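Local coordinates for protein peroxiredoxin (Mycobacterium tuberculosis, PDB 5EPF) that reduces hydrogen peroxide and organic hydroperoxides to water and alcohols as a thiol-specific peroxidase, helping to protect the cell against oxidative stress, at residues A85-A88 / R92-Y95; T126-I129 / V135-V138. One frame throughout, in Å; residues are numbered along the deposited sequence.

Contact 1: A85-A88 / R92-Y95. With SO4 (sulfate ion), chain B.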
loop_
_atom_site.group_PDB
_atom_site.type_symbol
_atom_site.label_atom_id
_atom_site.label_comp_id
_atom_site.label_asym_id
_atom_site.label_seq_id
_atom_site.Cartn_x
_atom_site.Cartn_y
_atom_site.Cartn_z
ATOM N N ALA A 85 5.950 1.570 -13.037
ATOM C CA ALA A 85 5.577 2.618 -13.982
ATOM C C ALA A 85 4.630 2.086 -15.051
ATOM O O ALA A 85 3.622 2.719 -15.373
ATOM C CB ALA A 85 6.824 3.230 -14.625
ATOM N N LYS A 86 4.945 0.918 -15.623
ATOM C CA LYS A 86 4.071 0.357 -16.657
ATOM C C LYS A 86 2.710 -0.039 -16.094
ATOM O O LYS A 86 1.679 0.186 -16.738
ATOM C CB LYS A 86 4.737 -0.821 -17.368
ATOM C CG LYS A 86 3.959 -1.290 -18.618
ATOM C CD LYS A 86 3.650 -0.161 -19.628
ATOM C CE LYS A 86 4.893 0.430 -20.227
ATOM N NZ LYS A 86 4.553 1.381 -21.320
ATOM N N PHE A 87 2.688 -0.639 -14.905
ATOM C CA PHE A 87 1.431 -1.031 -14.269
ATOM C C PHE A 87 0.536 0.190 -14.085
ATOM O O PHE A 87 -0.649 0.178 -14.452
ATOM C CB PHE A 87 1.802 -1.647 -12.916
ATOM C CG PHE A 87 0.679 -2.311 -12.143
ATOM C CD1 PHE A 87 -0.468 -2.832 -12.745
ATOM C CD2 PHE A 87 0.839 -2.468 -10.765
ATOM C CE1 PHE A 87 -1.439 -3.482 -11.975
ATOM C CE2 PHE A 87 -0.128 -3.100 -9.996
ATOM C CZ PHE A 87 -1.266 -3.620 -10.606
ATOM N N ALA A 88 1.099 1.274 -13.537
ATOM C CA ALA A 88 0.306 2.485 -13.283
ATOM C C ALA A 88 -0.134 3.159 -14.585
ATOM O O ALA A 88 -1.219 3.751 -14.649
ATOM C CB ALA A 88 1.096 3.468 -12.414
ATOM N N ARG A 92 -3.911 3.341 -15.486
ATOM C CA ARG A 92 -4.283 4.731 -15.210
ATOM C C ARG A 92 -4.489 4.976 -13.709
ATOM O O ARG A 92 -5.473 5.584 -13.275
ATOM C CB ARG A 92 -5.506 5.144 -16.043
ATOM C CG ARG A 92 -5.289 5.054 -17.575
ATOM C CD ARG A 92 -5.751 3.714 -18.188
ATOM N NE ARG A 92 -7.170 3.457 -17.932
ATOM C CZ ARG A 92 -7.710 2.248 -17.773
ATOM N NH1 ARG A 92 -6.962 1.145 -17.864
ATOM N NH2 ARG A 92 -9.006 2.140 -17.526
ATOM N N PHE A 93 -3.542 4.497 -12.904
ATOM C CA PHE A 93 -3.620 4.718 -11.463
ATOM C C PHE A 93 -3.367 6.177 -11.122
ATOM O O PHE A 93 -2.408 6.787 -11.601
ATOM C CB PHE A 93 -2.615 3.852 -10.709
ATOM C CG PHE A 93 -2.919 2.385 -10.750
ATOM C CD1 PHE A 93 -1.896 1.461 -10.605
ATOM C CD2 PHE A 93 -4.218 1.923 -10.953
ATOM C CE1 PHE A 93 -2.160 0.105 -10.648
ATOM C CE2 PHE A 93 -4.478 0.568 -10.989
ATOM C CZ PHE A 93 -3.452 -0.337 -10.846
ATOM N N ASP A 94 -4.223 6.724 -10.269
ATOM C CA ASP A 94 -4.117 8.109 -9.820
ATOM C C ASP A 94 -3.490 8.198 -8.434
ATOM O O ASP A 94 -3.943 8.990 -7.609
ATOM C CB ASP A 94 -5.501 8.764 -9.830
ATOM C CG ASP A 94 -6.480 8.084 -8.877
ATOM O OD1 ASP A 94 -6.501 6.831 -8.795
ATOM O OD2 ASP A 94 -7.228 8.823 -8.198
ATOM N N TYR A 95 -2.474 7.388 -8.150
ATOM C CA TYR A 95 -1.868 7.335 -6.826
ATOM C C TYR A 95 -0.468 6.739 -6.957
ATOM O O TYR A 95 -0.136 6.122 -7.979
ATOM C CB TYR A 95 -2.750 6.540 -5.839
ATOM C CG TYR A 95 -3.089 5.123 -6.272
ATOM C CD1 TYR A 95 -2.227 4.064 -5.990
ATOM C CD2 TYR A 95 -4.293 4.831 -6.941
ATOM C CE1 TYR A 95 -2.512 2.782 -6.369
ATOM C CE2 TYR A 95 -4.589 3.521 -7.329
ATOM C CZ TYR A 95 -3.696 2.501 -7.044
ATOM O OH TYR A 95 -3.955 1.190 -7.384
HETATM S S SO4 B . -9.330 -1.540 -16.812
HETATM O O1 SO4 B . -7.992 -1.212 -16.342
HETATM O O2 SO4 B . -9.419 -2.978 -17.147
HETATM O O3 SO4 B . -10.332 -1.232 -15.787
HETATM O O4 SO4 B . -9.620 -0.780 -18.031
#

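Contact 2: T126-I129 / V135-V138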
loop_
_atom_site.group_PDB
_atom_site.type_symbol
_atom_site.label_atom_id
_atom_site.label_comp_id
_atom_site.label_asym_id
_atom_site.label_seq_id
_atom_site.Cartn_x
_atom_site.Cartn_y
_atom_site.Cartn_z
ATOM N N THR A 126 -2.558 -5.137 3.738
ATOM C CA THR A 126 -2.843 -3.707 3.699
ATOM C C THR A 126 -2.853 -3.122 5.097
ATOM O O THR A 126 -3.467 -3.687 6.015
ATOM C CB THR A 126 -4.178 -3.461 3.003
ATOM O OG1 THR A 126 -4.093 -3.985 1.670
ATOM C CG2 THR A 126 -4.544 -1.986 2.960
ATOM N N PHE A 127 -2.196 -1.973 5.245
ATOM C CA PHE A 127 -2.127 -1.261 6.520
ATOM C C PHE A 127 -2.785 0.099 6.359
ATOM O O PHE A 127 -2.381 0.887 5.495
ATOM C CB PHE A 127 -0.663 -1.094 6.942
ATOM C CG PHE A 127 0.041 -2.411 7.132
ATOM C CD1 PHE A 127 0.036 -3.059 8.359
ATOM C CD2 PHE A 127 0.670 -3.036 6.057
ATOM C CE1 PHE A 127 0.639 -4.292 8.533
ATOM C CE2 PHE A 127 1.292 -4.284 6.217
ATOM C CZ PHE A 127 1.272 -4.896 7.463
ATOM N N VAL A 128 -3.777 0.391 7.195
ATOM C CA VAL A 128 -4.349 1.736 7.246
ATOM C C VAL A 128 -3.577 2.498 8.319
ATOM O O VAL A 128 -3.583 2.099 9.491
ATOM C CB VAL A 128 -5.852 1.692 7.567
ATOM C CG1 VAL A 128 -6.430 3.094 7.577
ATOM C CG2 VAL A 128 -6.598 0.789 6.602
ATOM N N ILE A 129 -2.872 3.555 7.916
ATOM C CA ILE A 129 -1.921 4.259 8.778
ATOM C C ILE A 129 -2.421 5.680 9.022
ATOM O O ILE A 129 -2.643 6.439 8.073
ATOM C CB ILE A 129 -0.520 4.285 8.143
ATOM C CG1 ILE A 129 -0.048 2.855 7.795
ATOM C CG2 ILE A 129 0.476 5.041 9.064
ATOM C CD1 ILE A 129 1.213 2.810 6.938
ATOM N N VAL A 135 -1.143 2.343 13.339
ATOM C CA VAL A 135 -1.906 1.424 12.497
ATOM C C VAL A 135 -3.362 1.387 12.969
ATOM O O VAL A 135 -3.652 1.045 14.121
ATOM C CB VAL A 135 -1.281 0.020 12.505
ATOM C CG1 VAL A 135 -2.080 -0.931 11.636
ATOM C CG2 VAL A 135 0.170 0.055 12.043
ATOM N N LEU A 136 -4.284 1.747 12.071
ATOM C CA LEU A 136 -5.719 1.750 12.349
ATOM C C LEU A 136 -6.395 0.441 11.970
ATOM O O LEU A 136 -7.448 0.111 12.530
ATOM C CB LEU A 136 -6.392 2.874 11.564
ATOM C CG LEU A 136 -5.934 4.288 11.894
ATOM C CD1 LEU A 136 -6.607 5.284 10.962
ATOM C CD2 LEU A 136 -6.203 4.611 13.366
ATOM N N ASP A 137 -5.845 -0.293 11.006
ATOM C CA ASP A 137 -6.449 -1.544 10.551
ATOM C C ASP A 137 -5.412 -2.288 9.724
ATOM O O ASP A 137 -4.504 -1.676 9.167
ATOM C CB ASP A 137 -7.710 -1.266 9.712
ATOM C CG ASP A 137 -8.657 -2.459 9.607
ATOM O OD1 ASP A 137 -8.458 -3.488 10.277
ATOM O OD2 ASP A 137 -9.617 -2.336 8.822
ATOM N N VAL A 138 -5.548 -3.610 9.678
ATOM C CA VAL A 138 -4.727 -4.493 8.854
ATOM C C VAL A 138 -5.654 -5.462 8.132
ATOM O O VAL A 138 -6.503 -6.097 8.769
ATOM C CB VAL A 138 -3.687 -5.276 9.680
ATOM C CG1 VAL A 138 -2.819 -6.139 8.761
ATOM C CG2 VAL A 138 -2.819 -4.328 10.516
#

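Contact 1: A85-A88 / R92-Y95
Phe93 stands edge-on to Phe87, a T-shaped pair in which the rim of the loop ring meets the face of the helical one. The planes are turned 78° apart and the centroids lie 5.0 Å from each other. Phe93 CE1 sits over the middle of the Phe87 ring and comes within 3.8 Å of Phe87 CZ. Phe87 reaches this place with CG anti to its backbone N (chi1 -172°), whereas in Phe93 CG lies beside the N. Further back along the same edge, Phe93 CD1 packs 4.0 Å from Ala88 CB, and the Tyr95 hydroxyl rests above one face of the Phe93 ring while bonding to Ala56 O. Phe93 thus has Phe87 at its edge and a hydroxyl over one face.

A backbone bond helps to hold the loop here. Phe93 N donates to Ala88 O at 3.0 Å, in the carbonyl plane and on a lone pair. Arg92 has turned to positive phi; its side chain starts away from the 85-88 turn, then bends at chi2 and chi3, and NH1 also bonds to Val90 O. The guanidinium meets a sulfate edge-on: NH1 reaches O1 at 3.0 Å and also O4, which NH2 shares at 3.0 Å. Arg60 and Arg91 bind the same anion, probably a guest from the crystallisation liquor.

Phe87 also leans on Thr53, and the Phe87 side chain is about 5 Å from that of the peroxidatic Cys52. The whole is a Schellman motif ending helix 81-91, with the apolar contact between Ala88 and Phe93 that commonly accompanies such a C-cap.

Contact 2: T126-I129 / V135-V138
Val128 makes both hydrogen bonds that join 126-129 to 135-138, yet it faces two residues rather than one. Its carbonyl O accepts from Leu136 N at 2.7 Å, with the donor nearly in line with the C=O. Its N donates to Asp137 O at 2.9 Å; that bond is almost straight (168°), though the donor is tilted from the carbonyl plane. Leu136 and Asp137 together opposite Val128 make a classic beta bulge, and the helix-like backbone of Leu136 (psi -27°) supplies the extra residue. One cost is visible: Asp137 N is buried here and finds no partner in the model.

CA-H...O contacts flank these bonds, the shortest running from Val138 CA to Thr126 O at 3.2 Å. The carboxylate of Asp137 bonds through OD2 to Thr155, while OD1 takes a weak bond from Val138 N.

Apolar groups fill in on both faces. Val128, with CG1 anti to its backbone N (chi1 -178°), sets that methyl against Leu136 CB at 4.0 Å, the two side chains roughly perpendicular. Its other methyl, CG2, lies 3.9 Å from Asp137 CB. On the other face Phe127 and Val138 extend alongside each other in the same direction, and Phe127 CD1 comes 3.8 Å from Val138 CG2. Val135 CG1 approaches the same ring more distantly, near its plane and at its edge.

Strand 125-129 lies between strands 39-43 and 135-139, the latter outermost in the five-stranded mixed sheet of this thioredoxin fold. Helix 145-158 packs over the Val128 face through Ala152 and Leu156; on the other, Phe127 meets the ring of Phe109.

Overall arrangement
The two contacts show how the end of a helix and a pair of hairpin strands are secured. Contact 1 ties helix 81-91 to the loop leading into strand 97-99, one outermost strand of the central sheet; contact 2 pairs strand 125-129 with the other, 135-139. Their centres lie 22 Å apart on opposite sides of the chain's centre, and they do not touch. Both are partly buried, but contact 1 runs from a buried aromatic near the peroxidatic cysteine to an exposed arginine holding an anion. Contact 2 has no exposed residue among those that touch; it relies on main-chain bonds and mostly aliphatic packing, with one phenylalanine ring, and buries more surface.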